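Local coordinates for protein TarM (Staphylococcus aureus subsp. aureus 21178, PDB 4X7R) that belongs to the GT-B clan of glycosyltransferases and binds uridine-5'-diphosphate in the cleft between two Rossmann-like domains, at residues Val250-Asn255 against Ile424-Ser429; Pro329-Asp334 against Gln401-Gly406; Val397-Tyr402 against Val420-Lys425. The protein carries 1 engineered substitution. One frame throughout, in Å; residues are numbered along the deposited sequence.

Interaction 1 (Val250-Asn255 against Ile424-Ser429); sequences VNHHEN and IKYGPS. With 3YW ((2S)-2,3-dihydroxypropyl 2-acetamido-2-deoxy-alpha-D-glucopyranoside), chain F.
Asn-251 reaches across the cleft of the GT-B fold to Lys-425 and Tyr-426, linking a loop that follows strand 243-247 of one Rossmann-like domain to the loop leading into helix 428-431 of the other. Its ND2 donates to Lys-425 O at 3.0 Å, with an N-H...O angle of 155°, and comes from well above that carbonyl's plane. The carbon of the same amide, CG, lies 3.7 Å from Tyr-426 CE2, with amide and phenol planes 40° apart. Just before it in the chain, Val-250 CG1 touches O7 of 3YW at 3.3 Å.

An Asx turn sets this amide: with CG anti to the backbone N (chi1 -176°), OD1 accepts two hydrogen bonds from its own loop. One comes from His-253 N at 3.0 Å, the other from His-253 ND1 at 2.8 Å, the latter in the carbonyl plane on a lone pair. With OD1 occupied, ND2 is left turned toward the other domain.

The phenol end of Tyr-426 meets both imidazoles at their edges, its OH standing 3.5 Å from His-252 CE1. That hydroxyl bonds to Asp-289 OD2, which also forms a salt bridge with Lys-425 NZ, while His-252 NE2 is tied to Gln-293. The peptide bond between Lys-425 and Tyr-426 is cis, and Lys-425 CB sits over the centre of the tyrosine ring, 3.5 Å above its plane.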
# COMPACT_ATOMS: atom_id res chain seq x y z
N VAL A 250 10.15 -7.22 -0.37
CA VAL A 250 9.76 -8.38 -1.20
C VAL A 250 10.94 -9.27 -1.59
O VAL A 250 12.10 -8.87 -1.49
CB VAL A 250 9.02 -7.88 -2.50
CG1 VAL A 250 7.78 -7.03 -2.17
CG2 VAL A 250 9.97 -7.06 -3.39
N ASN A 251 10.63 -10.43 -2.15
CA ASN A 251 11.63 -11.27 -2.76
C ASN A 251 12.09 -10.44 -4.01
O ASN A 251 11.25 -9.99 -4.80
CB ASN A 251 11.02 -12.63 -3.16
CG ASN A 251 12.02 -13.61 -3.72
OD1 ASN A 251 12.97 -13.23 -4.41
ND2 ASN A 251 11.83 -14.90 -3.47
N HIS A 252 13.41 -10.18 -4.11
CA HIS A 252 14.01 -9.34 -5.15
C HIS A 252 14.02 -10.01 -6.54
O HIS A 252 14.33 -9.35 -7.53
CB HIS A 252 15.40 -8.89 -4.73
CG HIS A 252 16.35 -10.05 -4.54
ND1 HIS A 252 16.12 -11.01 -3.55
CD2 HIS A 252 17.47 -10.37 -5.22
CE1 HIS A 252 17.10 -11.89 -3.69
NE2 HIS A 252 17.94 -11.54 -4.68
N HIS A 253 13.68 -11.30 -6.63
CA HIS A 253 13.61 -11.92 -7.95
C HIS A 253 12.26 -11.57 -8.57
O HIS A 253 11.28 -11.34 -7.84
CB HIS A 253 13.71 -13.46 -7.86
CG HIS A 253 14.99 -13.96 -7.29
ND1 HIS A 253 15.14 -14.14 -5.91
CD2 HIS A 253 16.09 -14.42 -7.92
CE1 HIS A 253 16.35 -14.66 -5.74
NE2 HIS A 253 16.96 -14.85 -6.92
N GLU A 254 12.21 -11.56 -9.91
CA GLU A 254 10.98 -11.33 -10.65
C GLU A 254 10.02 -12.50 -10.37
O GLU A 254 10.44 -13.67 -10.34
CB GLU A 254 11.24 -11.21 -12.16
CG GLU A 254 11.59 -9.79 -12.59
CD GLU A 254 10.44 -8.85 -12.85
OE1 GLU A 254 9.56 -8.69 -11.97
OE2 GLU A 254 10.44 -8.21 -13.93
N ASN A 255 8.77 -12.15 -10.09
CA ASN A 255 7.69 -13.09 -9.81
C ASN A 255 7.31 -13.78 -11.08
O ASN A 255 7.40 -13.15 -12.14
CB ASN A 255 6.47 -12.36 -9.26
CG ASN A 255 6.76 -11.54 -8.03
OD1 ASN A 255 7.54 -11.93 -7.15
ND2 ASN A 255 6.11 -10.40 -7.92
N ILE A 424 8.58 -21.36 0.90
CA ILE A 424 9.06 -20.48 -0.17
C ILE A 424 10.03 -19.39 0.37
O ILE A 424 10.08 -19.13 1.57
CB ILE A 424 7.83 -19.85 -0.93
CG1 ILE A 424 6.86 -19.07 0.00
CG2 ILE A 424 7.04 -20.89 -1.73
CD1 ILE A 424 7.16 -17.66 0.25
N LYS A 425 10.75 -18.72 -0.54
CA LYS A 425 11.62 -17.59 -0.20
C LYS A 425 10.75 -16.31 -0.25
O LYS A 425 10.14 -16.02 -1.28
CB LYS A 425 12.81 -17.49 -1.18
CG LYS A 425 13.93 -18.53 -0.94
CD LYS A 425 15.14 -18.25 -1.88
CE LYS A 425 16.34 -19.13 -1.66
NZ LYS A 425 17.09 -18.86 -0.41
N TYR A 426 10.68 -15.50 0.83
CA TYR A 426 11.35 -15.67 2.12
C TYR A 426 10.35 -15.52 3.24
O TYR A 426 9.35 -14.82 3.09
CB TYR A 426 12.38 -14.55 2.27
CG TYR A 426 13.44 -14.57 1.21
CD1 TYR A 426 14.52 -15.45 1.29
CD2 TYR A 426 13.37 -13.72 0.10
CE1 TYR A 426 15.50 -15.48 0.31
CE2 TYR A 426 14.35 -13.74 -0.89
CZ TYR A 426 15.41 -14.64 -0.79
OH TYR A 426 16.39 -14.68 -1.74
N GLY A 427 10.66 -16.14 4.37
CA GLY A 427 9.85 -15.98 5.56
C GLY A 427 9.38 -17.23 6.27
O GLY A 427 9.76 -17.42 7.42
N PRO A 428 8.48 -18.06 5.66
CA PRO A 428 7.90 -19.19 6.41
C PRO A 428 8.83 -20.06 7.24
O PRO A 428 8.54 -20.25 8.41
CB PRO A 428 7.11 -19.96 5.35
CG PRO A 428 6.73 -18.94 4.37
CD PRO A 428 7.87 -17.96 4.32
N SER A 429 9.96 -20.51 6.68
CA SER A 429 10.91 -21.40 7.40
C SER A 429 11.67 -20.69 8.52
O SER A 429 12.30 -21.36 9.33
CB SER A 429 11.85 -22.12 6.44
OG SER A 429 12.58 -21.16 5.69
O3A 3YW F . 5.35 -4.34 -3.26
C4A 3YW F . 4.67 -5.01 0.36
C5A 3YW F . 4.63 -5.19 -1.14
O5 3YW F . 6.07 -6.18 2.84
C6A 3YW F . 5.49 -4.18 -1.86
C5 3YW F . 5.64 -6.87 4.02
C6 3YW F . 6.06 -6.01 5.19
C4 3YW F . 6.23 -8.27 4.01
O6 3YW F . 7.46 -5.80 5.22
C3 3YW F . 5.62 -9.05 2.85
O4 3YW F . 5.93 -8.95 5.23
O3 3YW F . 6.15 -10.37 2.75
O7 3YW F . 6.48 -9.76 -0.74
C7 3YW F . 5.29 -9.58 -0.50
C8 3YW F . 4.21 -10.19 -1.35
N2 3YW F . 4.88 -8.84 0.53
C2 3YW F . 5.78 -8.29 1.53
C1 3YW F . 5.65 -6.76 1.61
O1 3YW F . 4.46 -6.22 1.09
O2 3YW F . 3.27 -5.07 -1.58

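Interaction 2 (Pro329-Asp334 against Gln401-Gly406); sequences PTKRID and QYEGQG. With 3YW ((2S)-2,3-dihydroxypropyl 2-acetamido-2-deoxy-alpha-D-glucopyranoside), chain F; UDP (uridine-5'-diphosphate), chain E.
Lys-331 NZ is gripped by Glu-403 and by uridine-5'-diphosphate together. Its salt bridge runs to Glu-403 OE2 at 2.8 Å on the syn lone pair, with a weak second bond to OE1. On the nucleotide, NZ also donates to O3A at 3.1 Å and to O3B at 3.0 Å. The lysine gets there by a bend at chi2 (-69°), beyond which CE and NZ run out extended, and the two charged side chains cross at about a right angle.

Glu-403 divides its carboxylate. OE1 accepts from O3 of 3YW at 2.7 Å, while OE2, besides the lysine, is bonded by Ser-400 OG, a second-shell hydroxyl that steadies the group. The same sugar oxygen takes the backbone N-H of Gly-404 and of Gln-405, and O4 takes that of Gly-406, so three bonds from one short loop meet at O3, two accepted from backbone N-H groups and one donated to Glu-403.

Glu-403 and Glu-411, eight residues on, have the spacing of the EX7E motif known from GT-B glycosyltransferases; Glu-411 OE2 is hydrogen-bonded to the nucleotide. Gly-406 occupies the N-cap position of helix 407-414, which follows at once.

The backbones are pinned beside this site by Gln-401 N, which donates to Thr-330 O at 2.9 Å, nearly straight (172°). A water lies between Thr-330 OG1 and Tyr-402 O, donating to the latter at 2.7 Å. The methyl branch of Thr-330, CG2, packs on Tyr-402 CD2. Arg-332 CG meets Gln-401 CG at 3.5 Å, its guanidinium held side-on by Asp-334: NE bonds to OD1 and NH2 to OD2, close to the guanidinium plane.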
# COMPACT_ATOMS: atom_id res chain seq x y z
N PRO A 329 -1.92 -11.82 -7.59
CA PRO A 329 -1.38 -13.07 -8.16
C PRO A 329 -0.32 -13.83 -7.35
O PRO A 329 -0.38 -15.05 -7.34
CB PRO A 329 -0.83 -12.62 -9.51
CG PRO A 329 -1.70 -11.48 -9.90
CD PRO A 329 -1.95 -10.75 -8.61
N THR A 330 0.62 -13.14 -6.68
CA THR A 330 1.69 -13.81 -5.92
C THR A 330 1.21 -14.65 -4.74
O THR A 330 1.89 -15.58 -4.32
CB THR A 330 2.81 -12.86 -5.55
OG1 THR A 330 2.28 -11.85 -4.72
CG2 THR A 330 3.49 -12.25 -6.75
N LYS A 331 0.01 -14.33 -4.22
CA LYS A 331 -0.62 -15.02 -3.09
C LYS A 331 -1.19 -16.37 -3.52
O LYS A 331 -1.45 -17.22 -2.66
CB LYS A 331 -1.70 -14.14 -2.43
CG LYS A 331 -1.18 -12.78 -1.93
CD LYS A 331 -0.24 -12.87 -0.73
CE LYS A 331 0.39 -11.53 -0.48
NZ LYS A 331 1.37 -11.57 0.64
N ARG A 332 -1.32 -16.59 -4.85
CA ARG A 332 -1.81 -17.83 -5.45
C ARG A 332 -3.06 -18.39 -4.77
O ARG A 332 -3.08 -19.55 -4.35
CB ARG A 332 -0.70 -18.90 -5.58
CG ARG A 332 0.40 -18.56 -6.58
CD ARG A 332 -0.06 -18.33 -8.02
NE ARG A 332 -0.78 -19.48 -8.59
CZ ARG A 332 -0.20 -20.50 -9.20
NH1 ARG A 332 1.13 -20.55 -9.31
NH2 ARG A 332 -0.93 -21.49 -9.70
N ILE A 333 -4.09 -17.53 -4.63
CA ILE A 333 -5.37 -17.89 -4.02
C ILE A 333 -6.07 -18.94 -4.90
O ILE A 333 -6.86 -19.74 -4.39
CB ILE A 333 -6.22 -16.63 -3.66
CG1 ILE A 333 -5.41 -15.70 -2.72
CG2 ILE A 333 -7.55 -17.01 -2.99
CD1 ILE A 333 -5.72 -14.25 -2.77
N ASP A 334 -5.68 -19.02 -6.20
CA ASP A 334 -6.17 -20.04 -7.14
C ASP A 334 -5.73 -21.41 -6.65
O ASP A 334 -6.52 -22.34 -6.71
CB ASP A 334 -5.67 -19.77 -8.58
CG ASP A 334 -4.16 -19.73 -8.77
OD1 ASP A 334 -3.51 -18.83 -8.19
OD2 ASP A 334 -3.64 -20.56 -9.54
N GLN A 401 3.63 -17.67 -3.23
CA GLN A 401 4.85 -18.14 -3.89
C GLN A 401 6.04 -17.23 -3.62
O GLN A 401 7.18 -17.65 -3.84
CB GLN A 401 4.63 -18.31 -5.41
CG GLN A 401 3.71 -19.47 -5.79
CD GLN A 401 4.38 -20.81 -5.90
OE1 GLN A 401 5.60 -20.93 -6.06
NE2 GLN A 401 3.57 -21.86 -5.90
N TYR A 402 5.78 -15.97 -3.22
CA TYR A 402 6.87 -15.03 -2.96
C TYR A 402 6.52 -14.12 -1.77
O TYR A 402 5.42 -13.56 -1.73
CB TYR A 402 7.19 -14.15 -4.20
CG TYR A 402 7.25 -14.90 -5.52
CD1 TYR A 402 8.44 -15.47 -5.97
CD2 TYR A 402 6.12 -15.02 -6.33
CE1 TYR A 402 8.50 -16.17 -7.18
CE2 TYR A 402 6.16 -15.74 -7.53
CZ TYR A 402 7.35 -16.30 -7.96
OH TYR A 402 7.40 -17.00 -9.13
N GLU A 403 7.46 -13.95 -0.84
CA GLU A 403 7.30 -13.04 0.29
C GLU A 403 8.66 -12.44 0.65
O GLU A 403 9.72 -13.01 0.33
CB GLU A 403 6.73 -13.77 1.55
CG GLU A 403 5.31 -14.32 1.46
CD GLU A 403 4.21 -13.30 1.28
OE1 GLU A 403 4.43 -12.11 1.60
OE2 GLU A 403 3.12 -13.69 0.81
N GLY A 404 8.60 -11.34 1.36
CA GLY A 404 9.74 -10.71 2.00
C GLY A 404 9.84 -11.30 3.39
O GLY A 404 10.93 -11.60 3.89
N GLN A 405 8.67 -11.52 4.02
CA GLN A 405 8.57 -12.12 5.37
C GLN A 405 7.20 -12.78 5.60
O GLN A 405 7.15 -13.96 5.89
CB GLN A 405 8.89 -11.09 6.47
CG GLN A 405 9.01 -11.72 7.85
CD GLN A 405 9.54 -10.77 8.89
OE1 GLN A 405 9.25 -9.57 8.90
NE2 GLN A 405 10.32 -11.30 9.82
N GLY A 406 6.12 -11.98 5.57
CA GLY A 406 4.77 -12.51 5.74
C GLY A 406 4.13 -12.20 7.07
O GLY A 406 4.02 -13.07 7.94
O3A 3YW F . 5.35 -4.34 -3.26
C4A 3YW F . 4.67 -5.01 0.36
C5A 3YW F . 4.63 -5.19 -1.14
O5 3YW F . 6.07 -6.18 2.84
C6A 3YW F . 5.49 -4.18 -1.86
C5 3YW F . 5.64 -6.87 4.02
C6 3YW F . 6.06 -6.01 5.19
C4 3YW F . 6.23 -8.27 4.01
O6 3YW F . 7.46 -5.80 5.22
C3 3YW F . 5.62 -9.05 2.85
O4 3YW F . 5.93 -8.95 5.23
O3 3YW F . 6.15 -10.37 2.75
O7 3YW F . 6.48 -9.76 -0.74
C7 3YW F . 5.29 -9.58 -0.50
C8 3YW F . 4.21 -10.19 -1.35
N2 3YW F . 4.88 -8.84 0.53
C2 3YW F . 5.78 -8.29 1.53
C1 3YW F . 5.65 -6.76 1.61
O1 3YW F . 4.46 -6.22 1.09
O2 3YW F . 3.27 -5.07 -1.58
N1 UDP E . -4.63 -6.96 5.86
C2 UDP E . -5.71 -6.49 6.59
N3 UDP E . -6.94 -6.83 6.09
C4 UDP E . -7.20 -7.55 4.95
C5 UDP E . -6.04 -7.97 4.21
C6 UDP E . -4.81 -7.67 4.68
O2 UDP E . -5.58 -5.82 7.61
O4 UDP E . -8.38 -7.82 4.65
C1' UDP E . -3.29 -6.79 6.47
C2' UDP E . -2.83 -7.96 7.33
O2' UDP E . -3.33 -7.85 8.65
C3' UDP E . -1.31 -7.81 7.28
C4' UDP E . -1.07 -7.23 5.89
O4' UDP E . -2.32 -6.65 5.45
O3' UDP E . -0.72 -7.01 8.31
C5' UDP E . -0.58 -8.23 4.87
O5' UDP E . 0.81 -8.49 5.19
PA UDP E . 1.74 -9.58 4.46
O1A UDP E . 3.15 -9.32 4.84
O2A UDP E . 1.30 -10.98 4.90
O3A UDP E . 1.55 -9.43 2.92
PB UDP E . 1.64 -8.17 1.92
O1B UDP E . 2.73 -7.24 2.37
O2B UDP E . 0.30 -7.43 1.89
O3B UDP E . 1.99 -8.68 0.53
O HOH W 1 2.85 -12.86 -2.37

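Interaction 3 (Val397-Tyr402 against Val420-Lys425); sequences VSTSQY and VAFDIK
The ring of Phe-422 turns an edge to the backbone of Thr-399 and Ser-400, whose carbonyl oxygens both lie near its plane; Thr-399 O is 3.3 Å from CD2. Thr-399 CB and CG2 also lean on CE2. Leu-335 of helix 333-346, Met-449 of helix 446-457 and Ile-441 of strand 438-441 also touch this side chain.

Behind the ring, strands 395-398 and 419-422 run parallel, joined through helix 407-414 as a beta-alpha-beta unit. Ser-398 contributes both bonds between residues 397-402 and 420-425: its N donates to Val-420 O at 2.8 Å and its O accepts from Phe-422 N at 3.1 Å. Val-420 adds another backbone bond, to Val-396. Ser-398 CB and Ala-421 CB meet at 3.7 Å on one side of the sheet; Val-397 and Val-420 point to the other.

Past the last bridge the chains separate. Ile-424 fills in here, with CG1 between the backbone N and the carbonyl carbon (chi1 56°) and 3.4 Å from Ser-400 O. A water bonds to Ser-398 OG at 2.8 Å and lies 3.0 Å from each of Ser-400 O and Phe-422 O.

With more acceptors around that water than it has protons, not all of them can be served at once; where the strands stop pairing, Ser-400 O and Phe-422 O share a water, and Ser-400 O also lies against Ile-424 CG1.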
# COMPACT_ATOMS: atom_id res chain seq x y z
N VAL A 397 -3.82 -20.57 6.38
CA VAL A 397 -3.16 -21.18 5.25
C VAL A 397 -2.43 -20.13 4.39
O VAL A 397 -2.88 -18.98 4.30
CB VAL A 397 -4.19 -22.03 4.47
CG1 VAL A 397 -5.26 -21.15 3.82
CG2 VAL A 397 -3.53 -22.93 3.45
N SER A 398 -1.28 -20.53 3.79
CA SER A 398 -0.52 -19.68 2.87
C SER A 398 -0.09 -20.49 1.66
O SER A 398 0.65 -21.46 1.80
CB SER A 398 0.69 -19.06 3.54
OG SER A 398 1.42 -18.30 2.59
N THR A 399 -0.59 -20.10 0.48
CA THR A 399 -0.24 -20.70 -0.81
C THR A 399 0.68 -19.73 -1.57
O THR A 399 1.04 -20.00 -2.71
CB THR A 399 -1.50 -21.07 -1.65
OG1 THR A 399 -2.40 -19.96 -1.65
CG2 THR A 399 -2.19 -22.31 -1.14
N SER A 400 1.06 -18.63 -0.93
CA SER A 400 1.91 -17.59 -1.51
C SER A 400 3.22 -18.16 -2.05
O SER A 400 3.81 -19.04 -1.43
CB SER A 400 2.19 -16.49 -0.48
OG SER A 400 2.83 -15.40 -1.13
N GLN A 401 3.63 -17.67 -3.23
CA GLN A 401 4.85 -18.14 -3.89
C GLN A 401 6.04 -17.23 -3.62
O GLN A 401 7.18 -17.65 -3.84
CB GLN A 401 4.63 -18.31 -5.41
CG GLN A 401 3.71 -19.47 -5.79
CD GLN A 401 4.38 -20.81 -5.90
OE1 GLN A 401 5.60 -20.93 -6.06
NE2 GLN A 401 3.57 -21.86 -5.90
N TYR A 402 5.78 -15.97 -3.22
CA TYR A 402 6.87 -15.03 -2.96
C TYR A 402 6.52 -14.12 -1.77
O TYR A 402 5.42 -13.56 -1.73
CB TYR A 402 7.19 -14.15 -4.20
CG TYR A 402 7.25 -14.90 -5.52
CD1 TYR A 402 8.44 -15.47 -5.97
CD2 TYR A 402 6.12 -15.02 -6.33
CE1 TYR A 402 8.50 -16.17 -7.18
CE2 TYR A 402 6.16 -15.74 -7.53
CZ TYR A 402 7.35 -16.30 -7.96
OH TYR A 402 7.40 -17.00 -9.13
N VAL A 420 -0.26 -23.40 7.85
CA VAL A 420 0.05 -24.43 6.85
C VAL A 420 0.47 -23.59 5.60
O VAL A 420 -0.35 -22.89 5.01
CB VAL A 420 -1.11 -25.43 6.61
CG1 VAL A 420 -0.67 -26.53 5.64
CG2 VAL A 420 -1.57 -26.06 7.93
N ALA A 421 1.78 -23.55 5.32
CA ALA A 421 2.34 -22.71 4.29
C ALA A 421 3.28 -23.43 3.34
O ALA A 421 4.00 -24.33 3.76
CB ALA A 421 3.08 -21.55 4.94
N PHE A 422 3.32 -22.97 2.07
CA PHE A 422 4.29 -23.48 1.12
C PHE A 422 5.67 -22.95 1.57
O PHE A 422 5.77 -21.77 1.91
CB PHE A 422 3.97 -23.03 -0.33
CG PHE A 422 2.84 -23.75 -1.02
CD1 PHE A 422 2.58 -25.09 -0.77
CD2 PHE A 422 2.05 -23.10 -1.97
CE1 PHE A 422 1.55 -25.77 -1.43
CE2 PHE A 422 1.02 -23.78 -2.64
CZ PHE A 422 0.78 -25.11 -2.37
N ASP A 423 6.69 -23.84 1.66
CA ASP A 423 8.05 -23.46 2.06
C ASP A 423 8.69 -22.70 0.89
O ASP A 423 9.24 -23.31 -0.03
CB ASP A 423 8.90 -24.71 2.45
CG ASP A 423 10.20 -24.35 3.17
OD1 ASP A 423 10.60 -23.16 3.15
OD2 ASP A 423 10.83 -25.26 3.75
N ILE A 424 8.58 -21.36 0.90
CA ILE A 424 9.06 -20.48 -0.17
C ILE A 424 10.03 -19.39 0.37
O ILE A 424 10.08 -19.13 1.57
CB ILE A 424 7.83 -19.85 -0.93
CG1 ILE A 424 6.86 -19.07 0.00
CG2 ILE A 424 7.04 -20.89 -1.73
CD1 ILE A 424 7.16 -17.66 0.25
N LYS A 425 10.75 -18.72 -0.54
CA LYS A 425 11.62 -17.59 -0.20
C LYS A 425 10.75 -16.31 -0.25
O LYS A 425 10.14 -16.02 -1.28
CB LYS A 425 12.81 -17.49 -1.18
CG LYS A 425 13.93 -18.53 -0.94
CD LYS A 425 15.14 -18.25 -1.88
CE LYS A 425 16.34 -19.13 -1.66
NZ LYS A 425 17.09 -18.86 -0.41
O HOH W 2 3.61 -19.72 1.50

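In the fold
All three interactions crowd together, with centres 7 to 9 Å apart. Interactions 2 and 3 belong to the domain built on the six-stranded parallel sheet, and interaction 1 ties that domain to the one with the seven-stranded sheet. Along the chain come 250-255, 329-334, the overlapping 397-402 and 401-406, then the overlapping 420-425 and 424-429, so interaction 2 is nested in the loop closed by interaction 1. Thr-399 OG1 links interaction 3 to the carbonyls of Lys-331 and Arg-332, and Tyr-426 N probably bonds to Glu-403 O between interactions 1 and 2. Two inner strand ends, ligand-binding loop and domain contact thus adjoin, with 3YW touching interactions 1, 2 and, through shared Tyr-402, 3.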